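PDB 3KS6: glycerophosphoryl diester phosphodiesterase from Agrobacterium tumefaciens str. C58, which belongs to the glycerophosphoryl diester phosphodiesterase family of TIM-barrel proteins and carries a bound magnesium ion. Local coordinates for residues 38-52 with 107-121. Numbering follows the deposited sequence.
Sequences LHPTADGAIVVHHDP and KPGVDGLPYEGFVAL
Leu-38 and Lys-107 adjoin where the parallel barrel strands 33-40 and 101-106 run out, their CA atoms 6.7 Å apart. Segment 38-52 then turns back as a beta hairpin: His-39 and Val-47 exchange two backbone hydrogen bonds, and a type I turn spans Thr-41 to Gly-44. Segment 107-121 makes a loop and enters helix 118-128, with Gly-117 at the N-cap. At Pro-52 and Gly-109 the backbones come close again. Pro-40 fits into the angle between two aromatic rings. Its CD sits 3.4 Å from the centroid of the Tyr-115 ring, 11° off the normal, and lies over a face of Phe-118; both are CH-pi contacts. The backbone N of Gly-109 is over the opposite face of Tyr-115. Phe-118, with CG anti to its N (chi1 -171°), reaches from the first helical turn to Pro-40 and Leu-38 CB. Ile-46 CD1 touches Leu-121 O. In this TIM-barrel fold the contact joins a hairpin to the loop and helix after the next barrel strand, beside the magnesium site of Glu-35, Asp-37 and Glu-105. Tyr-115 OH and His-39 ND1 share a hydrogen bond of 2.6 Å; the rings meet rim to rim, their planes at 89°. Water 3 links the same hydroxyl to Pro-52 O. NE2, the second ring nitrogen of His-39, donates to His-50 O (2.8 Å), near the ring plane. In the conformer described, Lys-107 NZ also donates to His-50 O (2.9 Å) from the opposite face of the carbonyl plane, bends at chi2, chi3 and chi4 curl the chain round, and CE lies 3.5 Å from His-50 NE2.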
# COMPACT_ATOMS: atom_id res chain seq x y z
N LEU A 38 -7.79 -1.76 -2.76
CA LEU A 38 -8.87 -2.61 -3.28
C LEU A 38 -10.21 -1.98 -2.99
O LEU A 38 -10.37 -1.33 -1.96
CB LEU A 38 -8.81 -4.00 -2.60
CG LEU A 38 -7.54 -4.89 -2.74
CD1 LEU A 38 -7.67 -6.21 -1.90
CD2 LEU A 38 -7.28 -5.19 -4.20
N HIS A 39 -11.18 -2.21 -3.89
CA HIS A 39 -12.58 -1.77 -3.72
C HIS A 39 -13.55 -2.85 -4.20
O HIS A 39 -13.25 -3.60 -5.13
CB HIS A 39 -12.83 -0.49 -4.53
CG HIS A 39 -12.01 0.67 -4.07
ND1 HIS A 39 -12.42 1.53 -3.07
CD2 HIS A 39 -10.77 1.07 -4.44
CE1 HIS A 39 -11.47 2.42 -2.87
NE2 HIS A 39 -10.47 2.17 -3.68
N PRO A 40 -14.72 -2.95 -3.55
CA PRO A 40 -15.72 -3.88 -4.03
C PRO A 40 -16.53 -3.31 -5.17
O PRO A 40 -16.69 -2.10 -5.23
CB PRO A 40 -16.61 -4.06 -2.80
CG PRO A 40 -16.53 -2.74 -2.10
CD PRO A 40 -15.16 -2.23 -2.35
N THR A 41 -17.02 -4.17 -6.07
CA THR A 41 -18.00 -3.77 -7.09
C THR A 41 -19.41 -4.06 -6.57
O THR A 41 -19.59 -4.62 -5.48
CB THR A 41 -17.81 -4.52 -8.39
OG1 THR A 41 -18.11 -5.91 -8.17
CG2 THR A 41 -16.36 -4.32 -8.92
N ALA A 42 -20.43 -3.62 -7.32
CA ALA A 42 -21.81 -3.85 -6.89
C ALA A 42 -22.19 -5.33 -6.90
O ALA A 42 -22.99 -5.77 -6.06
CB ALA A 42 -22.82 -3.02 -7.76
N ASP A 43 -21.57 -6.10 -7.79
CA ASP A 43 -21.87 -7.51 -7.99
C ASP A 43 -20.88 -8.46 -7.29
O ASP A 43 -20.75 -9.61 -7.68
CB ASP A 43 -22.03 -7.86 -9.49
CG ASP A 43 -20.78 -7.59 -10.33
OD1 ASP A 43 -19.92 -6.78 -9.91
OD2 ASP A 43 -20.66 -8.18 -11.43
N GLY A 44 -20.17 -7.95 -6.29
CA GLY A 44 -19.39 -8.79 -5.39
C GLY A 44 -17.99 -9.17 -5.81
O GLY A 44 -17.46 -10.15 -5.31
N ALA A 45 -17.40 -8.38 -6.69
CA ALA A 45 -16.03 -8.61 -7.14
C ALA A 45 -15.12 -7.64 -6.39
O ALA A 45 -15.60 -6.75 -5.69
CB ALA A 45 -15.93 -8.40 -8.63
N ILE A 46 -13.81 -7.86 -6.55
CA ILE A 46 -12.75 -7.08 -5.92
C ILE A 46 -11.86 -6.51 -7.03
O ILE A 46 -11.27 -7.27 -7.79
CB ILE A 46 -11.91 -7.92 -4.98
CG1 ILE A 46 -12.79 -8.53 -3.88
CG2 ILE A 46 -10.78 -7.05 -4.36
CD1 ILE A 46 -12.04 -9.46 -2.97
N VAL A 47 -11.79 -5.19 -7.16
CA VAL A 47 -10.92 -4.58 -8.15
C VAL A 47 -9.82 -3.78 -7.49
O VAL A 47 -10.00 -3.24 -6.40
CB VAL A 47 -11.68 -3.69 -9.15
CG1 VAL A 47 -12.67 -4.53 -9.97
CG2 VAL A 47 -12.38 -2.52 -8.44
N VAL A 48 -8.70 -3.73 -8.19
CA VAL A 48 -7.47 -3.08 -7.74
C VAL A 48 -7.47 -1.65 -8.33
O VAL A 48 -7.36 -1.44 -9.53
CB VAL A 48 -6.23 -3.85 -8.24
CG1 VAL A 48 -4.95 -3.21 -7.73
CG2 VAL A 48 -6.30 -5.34 -7.82
N HIS A 49 -7.65 -0.66 -7.46
CA HIS A 49 -7.78 0.75 -7.86
C HIS A 49 -7.55 1.60 -6.65
O HIS A 49 -7.96 1.22 -5.54
CB HIS A 49 -9.18 1.00 -8.43
CG HIS A 49 -9.25 2.17 -9.37
ND1 HIS A 49 -8.94 2.04 -10.70
CD2 HIS A 49 -9.60 3.47 -9.18
CE1 HIS A 49 -9.10 3.21 -11.31
NE2 HIS A 49 -9.50 4.09 -10.41
N HIS A 50 -6.94 2.77 -6.82
CA HIS A 50 -6.70 3.63 -5.67
C HIS A 50 -7.97 4.34 -5.17
O HIS A 50 -8.43 4.05 -4.07
CB HIS A 50 -5.60 4.66 -5.98
CG HIS A 50 -5.41 5.63 -4.87
ND1 HIS A 50 -5.65 6.99 -5.02
CD2 HIS A 50 -5.09 5.44 -3.58
CE1 HIS A 50 -5.47 7.57 -3.85
NE2 HIS A 50 -5.12 6.66 -2.96
N ASP A 51 -8.54 5.24 -5.98
CA ASP A 51 -9.73 5.99 -5.53
C ASP A 51 -10.97 5.08 -5.53
O ASP A 51 -11.03 4.09 -6.26
CB ASP A 51 -10.03 7.18 -6.43
CG ASP A 51 -9.06 8.33 -6.26
OD1 ASP A 51 -8.40 8.46 -5.22
OD2 ASP A 51 -9.00 9.12 -7.22
N PRO A 52 -11.98 5.42 -4.72
CA PRO A 52 -13.22 4.65 -4.73
C PRO A 52 -14.04 4.94 -5.99
O PRO A 52 -15.09 4.33 -6.18
CB PRO A 52 -13.93 5.13 -3.46
CG PRO A 52 -13.42 6.50 -3.22
CD PRO A 52 -12.01 6.51 -3.72
N LYS A 107 -9.24 0.58 1.83
CA LYS A 107 -9.76 1.93 1.62
C LYS A 107 -11.26 2.00 1.91
O LYS A 107 -11.97 1.00 1.74
CB LYS A 107 -9.57 2.34 0.14
CG LYS A 107 -8.14 2.57 -0.33
CD LYS A 107 -7.60 3.95 0.04
CE LYS A 107 -7.64 4.99 -1.10
NZ LYS A 107 -8.99 5.46 -1.57
N PRO A 108 -11.75 3.17 2.35
CA PRO A 108 -13.19 3.36 2.47
C PRO A 108 -13.81 3.79 1.15
O PRO A 108 -13.11 3.98 0.15
CB PRO A 108 -13.28 4.51 3.48
CG PRO A 108 -12.06 5.38 3.09
CD PRO A 108 -11.00 4.36 2.81
N GLY A 109 -15.13 3.91 1.14
CA GLY A 109 -15.84 4.43 -0.02
C GLY A 109 -15.87 5.94 -0.11
O GLY A 109 -15.22 6.67 0.64
N VAL A 110 -16.65 6.43 -1.07
CA VAL A 110 -16.74 7.87 -1.33
C VAL A 110 -17.09 8.66 -0.08
O VAL A 110 -16.51 9.72 0.17
CB VAL A 110 -17.79 8.16 -2.49
CG1 VAL A 110 -18.02 9.67 -2.63
CG2 VAL A 110 -17.30 7.56 -3.84
N ASP A 111 -18.01 8.14 0.73
CA ASP A 111 -18.42 8.81 1.97
C ASP A 111 -17.42 8.75 3.13
O ASP A 111 -17.72 9.21 4.24
CB ASP A 111 -19.78 8.26 2.41
CG ASP A 111 -19.73 6.78 2.80
OD1 ASP A 111 -18.65 6.14 2.80
OD2 ASP A 111 -20.81 6.26 3.15
N GLY A 112 -16.25 8.15 2.89
CA GLY A 112 -15.20 8.02 3.90
C GLY A 112 -15.44 6.92 4.92
O GLY A 112 -14.64 6.73 5.84
N LEU A 113 -16.51 6.15 4.74
CA LEU A 113 -16.80 5.07 5.66
C LEU A 113 -16.26 3.73 5.14
O LEU A 113 -16.24 3.49 3.93
CB LEU A 113 -18.29 4.92 5.92
CG LEU A 113 -18.98 6.12 6.55
CD1 LEU A 113 -20.47 5.77 6.68
CD2 LEU A 113 -18.36 6.47 7.90
N PRO A 114 -15.86 2.84 6.06
CA PRO A 114 -15.45 1.53 5.60
C PRO A 114 -16.56 0.78 4.88
O PRO A 114 -17.75 0.95 5.21
CB PRO A 114 -15.08 0.78 6.88
CG PRO A 114 -15.08 1.77 7.98
CD PRO A 114 -15.73 3.02 7.52
N TYR A 115 -16.18 -0.01 3.87
CA TYR A 115 -17.15 -0.85 3.18
C TYR A 115 -17.51 -2.03 4.10
O TYR A 115 -16.66 -2.82 4.52
CB TYR A 115 -16.60 -1.42 1.89
CG TYR A 115 -16.15 -0.46 0.78
CD1 TYR A 115 -17.09 0.19 -0.02
CD2 TYR A 115 -14.79 -0.28 0.48
CE1 TYR A 115 -16.68 1.04 -1.07
CE2 TYR A 115 -14.38 0.54 -0.55
CZ TYR A 115 -15.33 1.19 -1.35
OH TYR A 115 -14.93 1.97 -2.41
N GLU A 116 -18.80 -2.17 4.39
CA GLU A 116 -19.25 -3.23 5.28
C GLU A 116 -18.94 -4.60 4.68
O GLU A 116 -19.22 -4.86 3.52
CB GLU A 116 -20.76 -3.10 5.57
CG GLU A 116 -21.36 -4.20 6.46
CD GLU A 116 -21.77 -5.47 5.71
OE1 GLU A 116 -22.45 -5.37 4.67
OE2 GLU A 116 -21.44 -6.58 6.20
N GLY A 117 -18.38 -5.47 5.51
CA GLY A 117 -18.03 -6.85 5.11
C GLY A 117 -16.87 -7.06 4.16
O GLY A 117 -16.56 -8.19 3.79
N PHE A 118 -16.17 -5.99 3.80
CA PHE A 118 -15.17 -6.06 2.77
C PHE A 118 -13.88 -6.72 3.25
O PHE A 118 -13.25 -7.42 2.48
CB PHE A 118 -14.91 -4.67 2.20
CG PHE A 118 -14.04 -4.65 0.97
CD1 PHE A 118 -14.38 -5.40 -0.17
CD2 PHE A 118 -12.88 -3.86 0.93
CE1 PHE A 118 -13.56 -5.37 -1.29
CE2 PHE A 118 -12.09 -3.83 -0.19
CZ PHE A 118 -12.42 -4.58 -1.29
N VAL A 119 -13.47 -6.47 4.49
CA VAL A 119 -12.27 -7.11 4.99
C VAL A 119 -12.43 -8.64 4.88
O VAL A 119 -11.54 -9.32 4.37
CB VAL A 119 -11.97 -6.65 6.45
CG1 VAL A 119 -11.01 -7.65 7.14
CG2 VAL A 119 -11.46 -5.18 6.42
N ALA A 120 -13.61 -9.15 5.24
CA ALA A 120 -13.88 -10.60 5.09
C ALA A 120 -13.75 -11.06 3.63
O ALA A 120 -13.16 -12.12 3.36
CB ALA A 120 -15.28 -10.95 5.65
N LEU A 121 -14.32 -10.29 2.70
CA LEU A 121 -14.23 -10.61 1.26
C LEU A 121 -12.80 -10.65 0.75
O LEU A 121 -12.42 -11.50 -0.08
CB LEU A 121 -14.91 -9.53 0.40
CG LEU A 121 -16.20 -9.65 -0.38
CD1 LEU A 121 -17.38 -9.53 0.60
CD2 LEU A 121 -16.19 -8.51 -1.48
O HOH W 1 -10.56 -1.13 0.64
O HOH W 2 -8.87 8.31 -2.86
O HOH W 3 -16.60 2.80 -4.41